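Local coordinates for BH0493 protein (Bacillus halodurans C-125, PDB 2QEE) that binds zinc and is a putative metal-dependent hydrolase of the amidohydrolase kind, at residues 130-133 / 134-138; 356-360 / 361-365. All coordinates share one frame; numbering follows the deposited sequence.

In the fold
Interaction 1 is the C-terminal end of helix 126-136, and interaction 2 is the loop 356-360 running into helix 363-388; their centres lie 11 Å apart and their side chains touch. L134 CD2 packs 3.5 Å from L364 CD1, and V133 CG1 stands equally close to L361 O. A137 CB rests on the backbone of the second helix, 3.5 Å from L364 O. The zinc site belongs to interaction 2, where D357 joins H28 and H30 as ligands. Interaction 1 lies away from the metal site, against the first turn of the helix that follows the metal-binding loop; its own centre is about 18 Å from the centre of the chain.

Interaction 1 (130-133 / 134-138); sequences VDTV and LQLAN
The last turns of helix 126-136 and the Schellman motif that ends it make up this local contact, in which V130 meets L134, and T132 meets L136, each pair one helical turn apart. V130 and L134 lie side by side and point the same way, with V130 CG1 3.9 Å from L134 CD1. On L134, CG stands opposite its own carbonyl carbon (chi1 -65°), which leaves the branch point against the preceding turn, 3.3 Å from V130 O. That oxygen also receives the L134 N-H in a nearly straight bond of 2.9 Å. The pair is buried: V130 also meets L40 and L361, while L134 reaches V139 and V142 of the strand that follows. T132 and L136 repeat the side-by-side arrangement on a more exposed face, methyl CG2 of T132 lying 3.8 Å from L136 CD1. The threonine offers this methyl to the leucine and its hydroxyl OG1 to E128 O, one turn back, and to K124 NZ, which lies ahead of the helix. Backbone bonds continue the helix through L136 N to T132 O and A137 N to V133 O, the latter 2.9 Å long; the buried A137 CB sits 3.4 Å from the same V133 O. The helix then closes: N138 takes a positive phi of 48°, and its N-H returns to Q135 O at 3.0 Å. Beyond this cap the chain enters strand 139-143 of the parallel sheet, and N138 already bonds through its backbone to V24 of strand 24-26. Its amide nitrogen ND2 is held by N20 O and N21 O. At the helix surface, D131 OD1 forms a salt bridge with R166 NH1.

Interaction 2 (356-360 / 361-365); sequences SDARV and LEQLI. With ZN (zinc ion), chain T.
This is a local, buried contact in which a glutamine side chain bridges the metal-binding loop 356-360 to the first turn leading into helix 363-388, beside a zinc site consistent with the amidohydrolase assignment. Q363 OE1 reaches back to two successive backbone N-H groups. R359 N approaches at 2.9 Å, nearly along the C=O axis but bent at its hydrogen (136°), whereas V360 N, at 3.0 Å, makes the straighter bond from above the carbonyl plane. Beyond CG, the Q363 chain is extended (chi2 173°), which carries the amide back across the type I turn V360-Q363, where Q363 N bonds to V360 O. The V360 and Q363 side chains cross at about a right angle, and V360 CB lies 3.8 Å from Q363 CD. Beside them, V360 CG1 touches E362 OE1 at 3.5 Å. That carboxylate has its own polar partners, D43 N at OE1 and Q129 at OE2.

The other end of the loop carries the metal ligand. D357 OD1 binds the zinc ion, which H28, H30 and a water also bind, while D357 OD2 bonds to H355. An ST turn spans this ligand: S356 OG accepts the N-H of A358, closing the turn over D357, and is itself bonded to D26 OD2. With chi1 72° the hydroxyl is folded back over the backbone, where A358 N can reach it. L364 CD2 packs against both residues, 4.1 Å from A358 CB and 3.6 Å from S356 OG.

Interaction 1 (130-133 / 134-138)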
ATOM      1  N   VAL C 130     -15.468  29.607  19.397  1.00 22.10           N
ATOM      2  CA  VAL C 130     -16.197  28.331  19.189  1.00 21.38           C
ATOM      3  C   VAL C 130     -17.387  28.570  18.240  1.00 23.46           C
ATOM      4  O   VAL C 130     -17.578  27.829  17.273  1.00 24.04           O
ATOM      5  CB  VAL C 130     -16.618  27.659  20.543  1.00 19.78           C
ATOM      6  CG1 VAL C 130     -17.553  26.524  20.312  1.00 24.14           C
ATOM      7  CG2 VAL C 130     -15.384  27.155  21.279  1.00 21.16           C
ATOM      8  N   ASP C 131     -18.202  29.584  18.510  1.00 22.20           N
ATOM      9  CA  ASP C 131     -19.323  29.882  17.606  1.00 21.22           C
ATOM     10  C   ASP C 131     -18.867  30.078  16.162  1.00 21.62           C
ATOM     11  O   ASP C 131     -19.438  29.499  15.254  1.00 23.10           O
ATOM     12  CB  ASP C 131     -20.087  31.117  18.104  1.00 22.03           C
ATOM     13  CG  ASP C 131     -20.955  30.811  19.295  1.00 25.00           C
ATOM     14  OD1 ASP C 131     -21.140  29.631  19.650  1.00 25.85           O
ATOM     15  OD2 ASP C 131     -21.499  31.782  19.882  1.00 28.06           O
ATOM     16  N   THR C 132     -17.872  30.931  15.960  1.00 19.98           N
ATOM     17  CA  THR C 132     -17.336  31.189  14.641  1.00 22.52           C
ATOM     18  C   THR C 132     -16.845  29.892  13.981  1.00 21.46           C
ATOM     19  O   THR C 132     -17.216  29.588  12.836  1.00 20.82           O
ATOM     20  CB  THR C 132     -16.179  32.183  14.706  1.00 23.62           C
ATOM     21  OG1 THR C 132     -16.655  33.416  15.297  1.00 27.45           O
ATOM     22  CG2 THR C 132     -15.677  32.475  13.307  1.00 23.33           C
ATOM     23  N   VAL C 133     -15.997  29.150  14.703  1.00 19.77           N
ATOM     24  CA  VAL C 133     -15.327  27.994  14.096  1.00 19.21           C
ATOM     25  C   VAL C 133     -16.306  26.879  13.765  1.00 18.79           C
ATOM     26  O   VAL C 133     -16.220  26.309  12.670  1.00 19.95           O
ATOM     27  CB  VAL C 133     -14.118  27.492  14.967  1.00 18.94           C
ATOM     28  CG1 VAL C 133     -13.622  26.081  14.499  1.00 15.80           C
ATOM     29  CG2 VAL C 133     -13.037  28.474  14.872  1.00 15.67           C
ATOM     30  N   LEU C 134     -17.260  26.572  14.639  1.00 16.84           N
ATOM     31  CA  LEU C 134     -18.191  25.489  14.350  1.00 18.99           C
ATOM     32  C   LEU C 134     -19.102  25.844  13.158  1.00 19.97           C
ATOM     33  O   LEU C 134     -19.522  24.946  12.399  1.00 20.53           O
ATOM     34  CB  LEU C 134     -19.063  25.166  15.574  1.00 19.77           C
ATOM     35  CG  LEU C 134     -18.302  24.604  16.793  1.00 19.94           C
ATOM     36  CD1 LEU C 134     -19.319  24.113  17.865  1.00 22.25           C
ATOM     37  CD2 LEU C 134     -17.416  23.482  16.387  1.00 20.14           C
ATOM     38  N   GLN C 135     -19.421  27.127  13.032  1.00 20.41           N
ATOM     39  CA  GLN C 135     -20.217  27.594  11.906  1.00 20.82           C
ATOM     40  C   GLN C 135     -19.440  27.435  10.587  1.00 20.99           C
ATOM     41  O   GLN C 135     -19.929  26.826   9.600  1.00 19.61           O
ATOM     42  CB  GLN C 135     -20.641  29.046  12.143  1.00 20.01           C
ATOM     43  CG  GLN C 135     -21.618  29.538  11.122  1.00 35.51           C
ATOM     44  CD  GLN C 135     -20.961  29.872   9.807  1.00 28.75           C
ATOM     45  OE1 GLN C 135     -19.939  30.560   9.759  1.00 43.92           O
ATOM     46  NE2 GLN C 135     -21.588  29.436   8.713  1.00 48.55           N
ATOM     47  N   LEU C 136     -18.235  27.994  10.568  1.00 21.23           N
ATOM     48  CA  LEU C 136     -17.334  27.918   9.395  1.00 20.14           C
ATOM     49  C   LEU C 136     -17.018  26.497   8.960  1.00 22.07           C
ATOM     50  O   LEU C 136     -17.009  26.204   7.738  1.00 22.36           O
ATOM     51  CB  LEU C 136     -16.019  28.650   9.627  1.00 21.38           C
ATOM     52  CG  LEU C 136     -16.088  30.161   9.571  1.00 31.27           C
ATOM     53  CD1 LEU C 136     -14.769  30.719  10.116  1.00 25.88           C
ATOM     54  CD2 LEU C 136     -16.370  30.619   8.139  1.00 29.11           C
ATOM     55  N   ALA C 137     -16.759  25.617   9.933  1.00 22.60           N
ATOM     56  CA  ALA C 137     -16.461  24.213   9.640  1.00 20.43           C
ATOM     57  C   ALA C 137     -17.758  23.395   9.482  1.00 19.53           C
ATOM     58  O   ALA C 137     -17.700  22.198   9.198  1.00 18.86           O
ATOM     59  CB  ALA C 137     -15.543  23.600  10.749  1.00 20.22           C
ATOM     60  N   ASN C 138     -18.942  24.006   9.697  1.00 17.61           N
ATOM     61  CA  ASN C 138     -20.201  23.243   9.682  1.00 16.65           C
ATOM     62  C   ASN C 138     -20.158  21.970  10.522  1.00 16.18           C
ATOM     63  O   ASN C 138     -20.513  20.870  10.057  1.00 16.28           O
ATOM     64  CB  ASN C 138     -20.651  22.921   8.234  1.00 17.05           C
ATOM     65  CG  ASN C 138     -22.117  22.618   8.140  1.00 20.43           C
ATOM     66  OD1 ASN C 138     -22.891  22.773   9.114  1.00 18.04           O
ATOM     67  ND2 ASN C 138     -22.525  22.082   6.971  1.00 18.04           N
TER

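Interaction 2 (356-360 / 361-365)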
ATOM      1  N   SER C 356     -11.548  14.550  13.043  1.00 16.12           N
ATOM      2  CA  SER C 356     -10.471  15.545  12.945  1.00 16.54           C
ATOM      3  C   SER C 356      -9.299  15.271  13.861  1.00 14.98           C
ATOM      4  O   SER C 356      -8.153  15.667  13.555  1.00 17.48           O
ATOM      5  CB  SER C 356     -10.981  16.969  13.208  1.00 17.36           C
ATOM      6  OG  SER C 356     -11.285  17.154  14.604  1.00 14.60           O
ATOM      7  N   ASP C 357      -9.586  14.680  15.018  1.00 13.42           N
ATOM      8  CA  ASP C 357      -8.598  14.611  16.088  1.00 15.92           C
ATOM      9  C   ASP C 357      -8.041  16.033  16.414  1.00 15.92           C
ATOM     10  O   ASP C 357      -6.877  16.171  16.773  1.00 17.16           O
ATOM     11  CB  ASP C 357      -7.436  13.762  15.611  1.00 19.27           C
ATOM     12  CG  ASP C 357      -7.097  12.776  16.556  1.00 39.32           C
ATOM     13  OD1 ASP C 357      -6.995  13.184  17.728  1.00 26.40           O
ATOM     14  OD2 ASP C 357      -7.018  11.613  16.136  1.00 35.76           O
ATOM     15  N   ALA C 358      -8.851  17.079  16.205  1.00 13.93           N
ATOM     16  CA  ALA C 358      -8.369  18.463  16.397  1.00 13.09           C
ATOM     17  C   ALA C 358      -7.875  18.644  17.846  1.00 14.98           C
ATOM     18  O   ALA C 358      -8.615  18.290  18.772  1.00 17.93           O
ATOM     19  CB  ALA C 358      -9.481  19.494  16.110  1.00 14.47           C
ATOM     20  N   ARG C 359      -6.669  19.173  17.991  1.00 16.83           N
ATOM     21  CA  ARG C 359      -6.152  19.648  19.299  1.00 18.83           C
ATOM     22  C   ARG C 359      -6.320  21.132  19.518  1.00 19.68           C
ATOM     23  O   ARG C 359      -6.314  21.602  20.674  1.00 21.15           O
ATOM     24  CB  ARG C 359      -4.673  19.292  19.437  1.00 18.65           C
ATOM     25  CG  ARG C 359      -4.472  17.796  19.597  1.00 24.37           C
ATOM     26  CD  ARG C 359      -3.006  17.481  19.852  1.00 32.14           C
ATOM     27  NE  ARG C 359      -2.910  16.102  20.315  1.00 41.22           N
ATOM     28  CZ  ARG C 359      -2.871  15.752  21.597  1.00 41.41           C
ATOM     29  NH1 ARG C 359      -2.881  16.695  22.542  1.00 45.92           N
ATOM     30  NH2 ARG C 359      -2.811  14.465  21.929  1.00 44.78           N
ATOM     31  N   VAL C 360      -6.439  21.876  18.431  1.00 18.07           N
ATOM     32  CA  VAL C 360      -6.567  23.332  18.471  1.00 17.88           C
ATOM     33  C   VAL C 360      -7.869  23.628  17.746  1.00 20.22           C
ATOM     34  O   VAL C 360      -8.101  23.115  16.632  1.00 18.00           O
ATOM     35  CB  VAL C 360      -5.398  24.022  17.772  1.00 18.17           C
ATOM     36  CG1 VAL C 360      -5.614  25.547  17.731  1.00 17.26           C
ATOM     37  CG2 VAL C 360      -4.045  23.658  18.469  1.00 21.73           C
ATOM     38  N   LEU C 361      -8.720  24.431  18.385  1.00 18.99           N
ATOM     39  CA  LEU C 361     -10.078  24.679  17.892  1.00 18.63           C
ATOM     40  C   LEU C 361     -10.160  24.949  16.391  1.00 17.30           C
ATOM     41  O   LEU C 361     -10.927  24.279  15.704  1.00 16.60           O
ATOM     42  CB  LEU C 361     -10.701  25.888  18.608  1.00 19.47           C
ATOM     43  CG  LEU C 361     -12.126  26.285  18.190  1.00 23.49           C
ATOM     44  CD1 LEU C 361     -13.142  25.175  18.364  1.00 18.83           C
ATOM     45  CD2 LEU C 361     -12.471  27.527  19.041  1.00 20.56           C
ATOM     46  N   GLU C 362      -9.350  25.879  15.884  1.00 17.55           N
ATOM     47  CA  GLU C 362      -9.459  26.295  14.456  1.00 17.20           C
ATOM     48  C   GLU C 362      -9.162  25.180  13.459  1.00 17.97           C
ATOM     49  O   GLU C 362      -9.595  25.292  12.295  1.00 17.68           O
ATOM     50  CB  GLU C 362      -8.547  27.455  14.114  1.00 18.30           C
ATOM     51  CG  GLU C 362      -8.950  28.781  14.773  1.00 17.33           C
ATOM     52  CD  GLU C 362      -8.591  28.875  16.265  1.00 23.62           C
ATOM     53  OE1 GLU C 362      -7.900  27.997  16.821  1.00 18.04           O
ATOM     54  OE2 GLU C 362      -8.995  29.884  16.869  1.00 21.77           O
ATOM     55  N   GLN C 363      -8.509  24.119  13.908  1.00 18.78           N
ATOM     56  CA  GLN C 363      -8.209  22.984  13.031  1.00 17.83           C
ATOM     57  C   GLN C 363      -9.468  22.285  12.478  1.00 16.56           C
ATOM     58  O   GLN C 363      -9.421  21.595  11.446  1.00 16.72           O
ATOM     59  CB  GLN C 363      -7.378  21.956  13.759  1.00 17.46           C
ATOM     60  CG  GLN C 363      -5.975  22.452  14.122  1.00 15.53           C
ATOM     61  CD  GLN C 363      -5.202  21.487  15.005  1.00 17.02           C
ATOM     62  OE1 GLN C 363      -5.773  20.681  15.716  1.00 17.64           O
ATOM     63  NE2 GLN C 363      -3.879  21.581  14.965  1.00 18.00           N
ATOM     64  N   LEU C 364     -10.600  22.420  13.146  1.00 16.08           N
ATOM     65  CA  LEU C 364     -11.870  21.932  12.580  1.00 15.55           C
ATOM     66  C   LEU C 364     -12.055  22.494  11.191  1.00 16.88           C
ATOM     67  O   LEU C 364     -12.584  21.770  10.318  1.00 15.90           O
ATOM     68  CB  LEU C 364     -13.061  22.361  13.451  1.00 16.00           C
ATOM     69  CG  LEU C 364     -13.080  21.686  14.789  1.00 13.34           C
ATOM     70  CD1 LEU C 364     -14.315  22.231  15.535  1.00 16.97           C
ATOM     71  CD2 LEU C 364     -13.253  20.191  14.618  1.00 17.25           C
ATOM     72  N   ILE C 365     -11.594  23.722  10.947  1.00 15.46           N
ATOM     73  CA  ILE C 365     -11.828  24.337   9.634  1.00 16.74           C
ATOM     74  C   ILE C 365     -11.090  23.481   8.584  1.00 16.24           C
ATOM     75  O   ILE C 365     -11.720  22.976   7.638  1.00 16.81           O
ATOM     76  CB  ILE C 365     -11.329  25.794   9.570  1.00 15.27           C
ATOM     77  CG1 ILE C 365     -12.164  26.635  10.547  1.00 16.56           C
ATOM     78  CG2 ILE C 365     -11.530  26.395   8.126  1.00 14.09           C
ATOM     79  CD1 ILE C 365     -11.684  28.123  10.659  1.00 19.08           C
TER
HETATM   80 ZN    ZN T5023      -6.779  11.675  19.244  0.50 30.66          ZN
HETATM   81  O   HOH W   1      -5.502  10.410  19.178  1.00 36.42           O